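Local coordinates for protein putative alpha-galactosidase (Bacteroides fragilis, PDB 4NZJ) that probably hydrolyses alpha-galactosides, releasing their terminal, non-reducing alpha-D-galactose residues, at residues Arg132-Ser137 with Ile374-Asp379; Met320-Ile325 with Lys345-Leu350. One frame throughout, in Å; residues are numbered along the deposited sequence.

Both contacts lie in the TIM-barrel domain of this three-domain chain, their centres about 13 Å apart. Along the sequence contact 2 (320-325 with 345-350) is nested inside the loop closed by contact 1 (132-137 with 374-379). Contact 2 joins the loop after strand 315-317, the seventh of the barrel, to helix 341-353, which precedes the eighth, 358-360. Contact 1 joins the loop leading into the second strand, 138-140, to the helical region that follows the eighth. F348 of contact 2 bridges the two, packing against Y136, I374 and L375. Contact 1 thus ties the end of the barrel to its beginning, while contact 2 stays within one strand-helix-strand unit.

Contact 1 (Arg132-Ser137 with Ile374-Asp379); sequences RDLGYS and ILLDPD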
ATOM      1  N   ARG A 132     -10.883   5.550  -2.078  1.00 17.56           N
ATOM      2  CA  ARG A 132     -10.101   6.764  -2.322  1.00 17.08           C
ATOM      3  C   ARG A 132     -10.037   7.645  -1.071  1.00 17.49           C
ATOM      4  O   ARG A 132      -8.991   8.216  -0.756  1.00 17.88           O
ATOM      5  CB  ARG A 132     -10.641   7.555  -3.511  1.00 18.27           C
ATOM      6  CG  ARG A 132      -9.727   8.705  -3.915  1.00 19.09           C
ATOM      7  CD  ARG A 132     -10.264   9.533  -5.073  1.00 19.80           C
ATOM      8  NE  ARG A 132     -11.486  10.246  -4.720  1.00 20.92           N
ATOM      9  CZ  ARG A 132     -12.017  11.237  -5.436  1.00 21.26           C
ATOM     10  NH1 ARG A 132     -11.440  11.651  -6.559  1.00 21.80           N
ATOM     11  NH2 ARG A 132     -13.133  11.820  -5.023  1.00 22.33           N
ATOM     12  N   ASP A 133     -11.135   7.718  -0.324  1.00 18.06           N
ATOM     13  CA  ASP A 133     -11.164   8.559   0.877  1.00 19.73           C
ATOM     14  C   ASP A 133     -10.461   7.972   2.092  1.00 19.72           C
ATOM     15  O   ASP A 133     -10.298   8.663   3.097  1.00 19.57           O
ATOM     16  CB  ASP A 133     -12.593   8.973   1.193  1.00 21.35           C
ATOM     17  CG  ASP A 133     -13.080  10.003   0.227  1.00 23.82           C
ATOM     18  OD1 ASP A 133     -12.488  11.098   0.225  1.00 23.95           O
ATOM     19  OD2 ASP A 133     -13.999   9.709  -0.564  1.00 25.85           O
ATOM     20  N   LEU A 134     -10.028   6.717   1.991  1.00 19.40           N
ATOM     21  CA  LEU A 134      -9.195   6.112   3.027  1.00 19.21           C
ATOM     22  C   LEU A 134      -7.727   6.011   2.615  1.00 19.46           C
ATOM     23  O   LEU A 134      -6.923   5.442   3.351  1.00 20.27           O
ATOM     24  CB  LEU A 134      -9.747   4.738   3.452  1.00 19.15           C
ATOM     25  CG  LEU A 134     -10.726   4.748   4.631  1.00 19.82           C
ATOM     26  CD1 LEU A 134     -10.074   5.247   5.916  1.00 20.32           C
ATOM     27  CD2 LEU A 134     -11.957   5.570   4.301  1.00 19.97           C
ATOM     28  N   GLY A 135      -7.381   6.564   1.450  1.00 18.79           N
ATOM     29  CA  GLY A 135      -5.979   6.705   1.041  1.00 18.33           C
ATOM     30  C   GLY A 135      -5.515   5.808  -0.093  1.00 18.85           C
ATOM     31  O   GLY A 135      -4.373   5.923  -0.543  1.00 19.84           O
ATOM     32  N   TYR A 136      -6.383   4.916  -0.564  1.00 18.74           N
ATOM     33  CA  TYR A 136      -6.034   4.053  -1.697  1.00 17.48           C
ATOM     34  C   TYR A 136      -5.909   4.933  -2.936  1.00 19.19           C
ATOM     35  O   TYR A 136      -6.875   5.598  -3.326  1.00 20.52           O
ATOM     36  CB  TYR A 136      -7.087   2.967  -1.903  1.00 17.09           C
ATOM     37  CG  TYR A 136      -7.152   1.949  -0.782  1.00 16.72           C
ATOM     38  CD1 TYR A 136      -6.378   0.794  -0.813  1.00 16.85           C
ATOM     39  CD2 TYR A 136      -8.001   2.131   0.308  1.00 17.06           C
ATOM     40  CE1 TYR A 136      -6.450  -0.144   0.201  1.00 17.14           C
ATOM     41  CE2 TYR A 136      -8.070   1.203   1.331  1.00 17.19           C
ATOM     42  CZ  TYR A 136      -7.293   0.067   1.275  1.00 17.65           C
ATOM     43  OH  TYR A 136      -7.367  -0.856   2.294  1.00 19.01           O
ATOM     44  N   SER A 137      -4.714   4.973  -3.522  1.00 18.51           N
ATOM     45  CA  SER A 137      -4.438   5.913  -4.619  1.00 18.40           C
ATOM     46  C   SER A 137      -3.823   5.295  -5.881  1.00 18.08           C
ATOM     47  O   SER A 137      -3.948   5.877  -6.967  1.00 19.20           O
ATOM     48  CB  SER A 137      -3.549   7.054  -4.109  1.00 19.33           C
ATOM     49  OG  SER A 137      -2.290   6.577  -3.653  1.00 19.50           O
ATOM     50  N   ILE A 374     -13.444  -4.177   6.321  1.00 19.79           N
ATOM     51  CA  ILE A 374     -12.051  -4.493   6.583  1.00 18.54           C
ATOM     52  C   ILE A 374     -11.134  -3.482   5.893  1.00 18.03           C
ATOM     53  O   ILE A 374     -10.305  -2.841   6.541  1.00 18.87           O
ATOM     54  CB  ILE A 374     -11.696  -5.924   6.127  1.00 18.99           C
ATOM     55  CG1 ILE A 374     -12.493  -6.948   6.944  1.00 21.19           C
ATOM     56  CG2 ILE A 374     -10.196  -6.157   6.247  1.00 18.02           C
ATOM     57  CD1 ILE A 374     -12.473  -8.351   6.367  1.00 21.08           C
ATOM     58  N   LEU A 375     -11.286  -3.330   4.578  1.00 17.47           N
ATOM     59  CA  LEU A 375     -10.362  -2.512   3.788  1.00 17.49           C
ATOM     60  C   LEU A 375     -10.396  -1.017   4.126  1.00 17.93           C
ATOM     61  O   LEU A 375      -9.435  -0.299   3.846  1.00 18.77           O
ATOM     62  CB  LEU A 375     -10.632  -2.708   2.296  1.00 18.93           C
ATOM     63  CG  LEU A 375     -10.353  -4.103   1.746  1.00 20.89           C
ATOM     64  CD1 LEU A 375     -10.800  -4.168   0.299  1.00 22.96           C
ATOM     65  CD2 LEU A 375      -8.876  -4.440   1.859  1.00 20.75           C
ATOM     66  N   LEU A 376     -11.495  -0.550   4.720  1.00 18.42           N
ATOM     67  CA  LEU A 376     -11.663   0.868   5.041  1.00 19.12           C
ATOM     68  C   LEU A 376     -11.470   1.185   6.527  1.00 19.83           C
ATOM     69  O   LEU A 376     -11.821   2.276   6.971  1.00 21.31           O
ATOM     70  CB  LEU A 376     -13.049   1.339   4.614  1.00 20.06           C
ATOM     71  CG  LEU A 376     -13.409   1.167   3.139  1.00 20.27           C
ATOM     72  CD1 LEU A 376     -14.821   1.674   2.897  1.00 22.04           C
ATOM     73  CD2 LEU A 376     -12.404   1.891   2.256  1.00 20.87           C
ATOM     74  N   ASP A 377     -10.897   0.254   7.282  1.00 19.59           N
ATOM     75  CA  ASP A 377     -10.742   0.416   8.736  1.00 20.72           C
ATOM     76  C   ASP A 377      -9.814   1.603   9.020  1.00 20.53           C
ATOM     77  O   ASP A 377      -8.622   1.516   8.750  1.00 19.96           O
ATOM     78  CB  ASP A 377     -10.183  -0.874   9.334  1.00 22.30           C
ATOM     79  CG  ASP A 377     -10.188  -0.869  10.841  1.00 24.84           C
ATOM     80  OD1 ASP A 377      -9.614   0.063  11.439  1.00 25.08           O
ATOM     81  OD2 ASP A 377     -10.765  -1.812  11.426  1.00 26.85           O
ATOM     82  N   PRO A 378     -10.355   2.720   9.553  1.00 22.15           N
ATOM     83  CA  PRO A 378      -9.517   3.925   9.635  1.00 22.51           C
ATOM     84  C   PRO A 378      -8.355   3.832  10.626  1.00 21.58           C
ATOM     85  O   PRO A 378      -7.292   4.390  10.368  1.00 22.66           O
ATOM     86  CB  PRO A 378     -10.490   5.023  10.076  1.00 25.02           C
ATOM     87  CG  PRO A 378     -11.857   4.453   9.925  1.00 26.92           C
ATOM     88  CD  PRO A 378     -11.730   2.970  10.022  1.00 24.65           C
ATOM     89  N   ASP A 379      -8.574   3.156  11.751  1.00 21.97           N
ATOM     90  CA  ASP A 379      -7.543   3.018  12.780  1.00 21.56           C
ATOM     91  C   ASP A 379      -6.392   2.148  12.298  1.00 20.24           C
ATOM     92  O   ASP A 379      -5.227   2.467  12.538  1.00 21.09           O
ATOM     93  CB  ASP A 379      -8.127   2.413  14.057  1.00 23.26           C
ATOM     94  CG  ASP A 379      -8.979   3.391  14.841  1.00 27.59           C
ATOM     95  OD1 ASP A 379      -8.927   4.603  14.568  1.00 30.75           O
ATOM     96  OD2 ASP A 379      -9.703   2.938  15.747  1.00 30.66           O
TER
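The phenol oxygen of Y136 donates a short hydrogen bond, 2.6 Å from OH to O of L375. L375 O lies at the edge of the Y136 ring, near its plane, and the hydroxyl sits in the carbonyl plane on a lone pair, with a C=O...OH angle of 128°. A tyrosine suits the place, being long enough to carry a donor from the loop to a carbonyl at the end of helix 369-375. Next to it L134 fits against the turn of the chain: its CG lies 3.6 Å from L376 O, its CB is 4.1 Å from CD2 of L376, and its CD1 stands 4.2 Å from CB of P378. L376 has already left helical geometry, and D377 N closes the turn on I374 O. D377 then serves as N-cap of helix 378-384, its OD1 accepting from L380 N, while P378 suits a first helical turn, where no amide hydrogen is needed. G135, at phi 109°, turns the backbone where a CB would strike the preceding carbonyl oxygen. The contact thus holds the TIM-barrel loop between helix 116-128 and strand 138-140 to the helices after strand 358-360; D133 meets R39 of the Ig-like domain, and F348 of helix 341-353 packs on Y136 and L375.

Contact 2 (Met320-Ile325 with Lys345-Leu350); sequences MLVVGI and KSHFSL
The imidazole of H347 has CD2 of L321 over one face, a CH-pi contact with the methyl carbon 4.1 Å from the centroid of the H347 ring and displaced toward its rim. At its edge lie the backbone atoms of the loop, among them M320 O and V322 N. The amide of V322 donates to the ring, with V322 N 3.0 Å from NE2 of H347, an N-H...N angle of 160° and the donor only 7° out of the ring plane. NE2 accepts in the ring plane and so bears no proton here; a neutral ring protonated on ND1 is probable. Histidine suits the place because it offers a flat pi face to a methyl and a ring nitrogen acceptor at its edge. Its CG stands anti to the backbone N (chi1 164°), which extends the ring from the helix toward the loop.

L321 CD1 lies at the edge of the F348 ring, 3.8 Å from F348 CD1, so the branched end of L321 serves both aromatic rings. V322 brings CG2 to 3.5 Å from NE2 of H347, its side chain crossing the histidine at about a right angle. V323 reaches both residues with CG2, which is 4.1 Å from CB of F348; the short beta-branched valines put a methyl beside the rings close to the backbone. V322 and V323 open a type II turn that ends at I325, closed by I325 N bonding to V322 O, with G324 at its positive-phi position. Within the helix, S349 folds its hydroxyl back to K345 O, 2.8 Å from OG, above the carbonyl plane.

The contact belongs to the seventh-to-eighth-strand beta-alpha-beta unit of the TIM barrel, and backbone bonds tie L321 to L359 and G361. Helices 369-375 and 378-384 pack on F348, helix 296-303 meets V322 and H347, and W351 pairs edge-to-face with H347.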
HETATM    1  N   MSE A 320      -0.065  -9.017  -2.389  1.00 19.88           N
HETATM    2  CA  MSE A 320      -1.388  -8.397  -2.371  0.80 19.37           C
HETATM    3  C   MSE A 320      -2.255  -8.751  -1.190  1.00 19.66           C
HETATM    4  O   MSE A 320      -2.088  -9.777  -0.540  1.00 19.14           O
HETATM    5  CB  MSE A 320      -2.122  -8.782  -3.652  0.80 19.67           C
HETATM    6  CG  MSE A 320      -2.273 -10.290  -3.788  0.80 21.45           C
HETATM    7 SE   MSE A 320      -3.560 -10.644  -5.222  0.60 27.23          SE
HETATM    8  CE  MSE A 320      -3.531 -12.613  -5.183  0.80 26.21           C
ATOM      9  N   LEU A 321      -3.200  -7.855  -0.911  1.00 18.86           N
ATOM     10  CA  LEU A 321      -4.289  -8.148  -0.005  1.00 18.74           C
ATOM     11  C   LEU A 321      -5.308  -9.027  -0.739  1.00 19.30           C
ATOM     12  O   LEU A 321      -5.841  -8.633  -1.774  1.00 20.03           O
ATOM     13  CB  LEU A 321      -4.972  -6.869   0.470  1.00 18.51           C
ATOM     14  CG  LEU A 321      -4.156  -5.983   1.407  1.00 18.91           C
ATOM     15  CD1 LEU A 321      -4.807  -4.617   1.531  1.00 17.89           C
ATOM     16  CD2 LEU A 321      -4.000  -6.638   2.766  1.00 19.99           C
ATOM     17  N   VAL A 322      -5.568 -10.215  -0.202  1.00 19.29           N
ATOM     18  CA  VAL A 322      -6.555 -11.138  -0.747  1.00 18.65           C
ATOM     19  C   VAL A 322      -7.918 -10.991  -0.056  1.00 19.33           C
ATOM     20  O   VAL A 322      -8.827 -11.767  -0.310  1.00 20.03           O
ATOM     21  CB  VAL A 322      -6.068 -12.603  -0.648  1.00 19.99           C
ATOM     22  CG1 VAL A 322      -4.806 -12.787  -1.478  1.00 21.03           C
ATOM     23  CG2 VAL A 322      -5.812 -13.010   0.798  1.00 19.64           C
ATOM     24  N   VAL A 323      -8.040  -9.982   0.807  1.00 19.71           N
ATOM     25  CA  VAL A 323      -9.278  -9.686   1.528  1.00 20.44           C
ATOM     26  C   VAL A 323     -10.493  -9.748   0.607  1.00 21.33           C
ATOM     27  O   VAL A 323     -10.569  -9.022  -0.380  1.00 22.12           O
ATOM     28  CB  VAL A 323      -9.222  -8.286   2.189  1.00 19.57           C
ATOM     29  CG1 VAL A 323     -10.540  -7.961   2.876  1.00 20.78           C
ATOM     30  CG2 VAL A 323      -8.061  -8.206   3.170  1.00 20.12           C
ATOM     31  N   GLY A 324     -11.422 -10.632   0.949  1.00 22.79           N
ATOM     32  CA  GLY A 324     -12.715 -10.717   0.287  1.00 22.78           C
ATOM     33  C   GLY A 324     -12.762 -11.511  -1.006  1.00 25.33           C
ATOM     34  O   GLY A 324     -13.839 -11.674  -1.578  1.00 27.85           O
ATOM     35  N   ILE A 325     -11.625 -12.027  -1.470  1.00 24.31           N
ATOM     36  CA  ILE A 325     -11.610 -12.753  -2.748  1.00 26.86           C
ATOM     37  C   ILE A 325     -12.527 -13.978  -2.673  1.00 29.47           C
ATOM     38  O   ILE A 325     -13.160 -14.334  -3.672  1.00 33.74           O
ATOM     39  CB  ILE A 325     -10.173 -13.080  -3.231  1.00 26.98           C
ATOM     40  CG1 ILE A 325      -9.454 -11.781  -3.597  1.00 26.23           C
ATOM     41  CG2 ILE A 325     -10.211 -14.006  -4.446  1.00 29.10           C
ATOM     42  CD1 ILE A 325      -7.997 -11.926  -3.991  1.00 27.94           C
ATOM     43  N   LYS A 345      -9.690 -10.376   8.014  1.00 16.94           N
ATOM     44  CA  LYS A 345      -9.487  -9.240   8.913  1.00 17.82           C
ATOM     45  C   LYS A 345      -8.086  -9.270   9.538  1.00 16.85           C
ATOM     46  O   LYS A 345      -7.413  -8.244   9.623  1.00 17.24           O
ATOM     47  CB  LYS A 345     -10.573  -9.219   9.995  1.00 19.89           C
ATOM     48  CG  LYS A 345     -10.405  -8.166  11.083  1.00 23.86           C
ATOM     49  CD  LYS A 345     -10.545  -6.748  10.565  1.00 27.79           C
ATOM     50  CE  LYS A 345     -10.305  -5.719  11.667  1.00 30.84           C
ATOM     51  NZ  LYS A 345     -11.260  -5.847  12.797  1.00 33.04           N
ATOM     52  N   SER A 346      -7.642 -10.444   9.976  1.00 17.71           N
ATOM     53  CA  SER A 346      -6.305 -10.554  10.570  1.00 16.92           C
ATOM     54  C   SER A 346      -5.202 -10.302   9.537  1.00 17.05           C
ATOM     55  O   SER A 346      -4.196  -9.666   9.829  1.00 17.65           O
ATOM     56  CB  SER A 346      -6.125 -11.925  11.217  1.00 17.47           C
ATOM     57  OG  SER A 346      -7.008 -12.053  12.312  1.00 18.78           O
ATOM     58  N   HIS A 347      -5.399 -10.827   8.336  1.00 16.61           N
ATOM     59  CA  HIS A 347      -4.519 -10.582   7.193  1.00 16.52           C
ATOM     60  C   HIS A 347      -4.361  -9.078   6.951  1.00 16.17           C
ATOM     61  O   HIS A 347      -3.249  -8.570   6.870  1.00 15.69           O
ATOM     62  CB  HIS A 347      -5.098 -11.336   5.990  1.00 18.20           C
ATOM     63  CG  HIS A 347      -4.568 -10.930   4.649  1.00 18.23           C
ATOM     64  ND1 HIS A 347      -3.225 -10.802   4.366  1.00 17.92           N
ATOM     65  CD2 HIS A 347      -5.218 -10.704   3.484  1.00 19.95           C
ATOM     66  CE1 HIS A 347      -3.074 -10.472   3.096  1.00 18.80           C
ATOM     67  NE2 HIS A 347      -4.266 -10.420   2.537  1.00 20.03           N
ATOM     68  N   PHE A 348      -5.475  -8.351   6.910  1.00 15.57           N
ATOM     69  CA  PHE A 348      -5.406  -6.903   6.743  1.00 16.09           C
ATOM     70  C   PHE A 348      -4.692  -6.224   7.926  1.00 16.06           C
ATOM     71  O   PHE A 348      -3.818  -5.373   7.733  1.00 15.42           O
ATOM     72  CB  PHE A 348      -6.805  -6.312   6.542  1.00 16.47           C
ATOM     73  CG  PHE A 348      -6.790  -4.851   6.201  1.00 15.41           C
ATOM     74  CD1 PHE A 348      -6.436  -4.425   4.928  1.00 16.84           C
ATOM     75  CD2 PHE A 348      -7.092  -3.894   7.162  1.00 16.23           C
ATOM     76  CE1 PHE A 348      -6.401  -3.076   4.613  1.00 17.49           C
ATOM     77  CE2 PHE A 348      -7.072  -2.546   6.845  1.00 17.54           C
ATOM     78  CZ  PHE A 348      -6.720  -2.137   5.575  1.00 17.01           C
ATOM     79  N   SER A 349      -5.072  -6.615   9.142  1.00 16.39           N
ATOM     80  CA  SER A 349      -4.505  -6.051  10.374  1.00 16.51           C
ATOM     81  C   SER A 349      -2.994  -6.184  10.429  1.00 16.33           C
ATOM     82  O   SER A 349      -2.298  -5.246  10.806  1.00 17.37           O
ATOM     83  CB  SER A 349      -5.113  -6.728  11.601  1.00 18.78           C
ATOM     84  OG  SER A 349      -6.516  -6.562  11.613  1.00 21.48           O
ATOM     85  N   LEU A 350      -2.485  -7.353  10.054  1.00 16.58           N
ATOM     86  CA  LEU A 350      -1.052  -7.603  10.138  1.00 16.89           C
ATOM     87  C   LEU A 350      -0.289  -6.906   9.013  1.00 15.87           C
ATOM     88  O   LEU A 350       0.801  -6.402   9.236  1.00 16.15           O
ATOM     89  CB  LEU A 350      -0.778  -9.109  10.185  1.00 18.62           C
ATOM     90  CG  LEU A 350      -1.229  -9.737  11.522  1.00 22.25           C
ATOM     91  CD1 LEU A 350      -1.238 -11.255  11.446  1.00 26.32           C
ATOM     92  CD2 LEU A 350      -0.364  -9.249  12.686  1.00 23.70           C
TER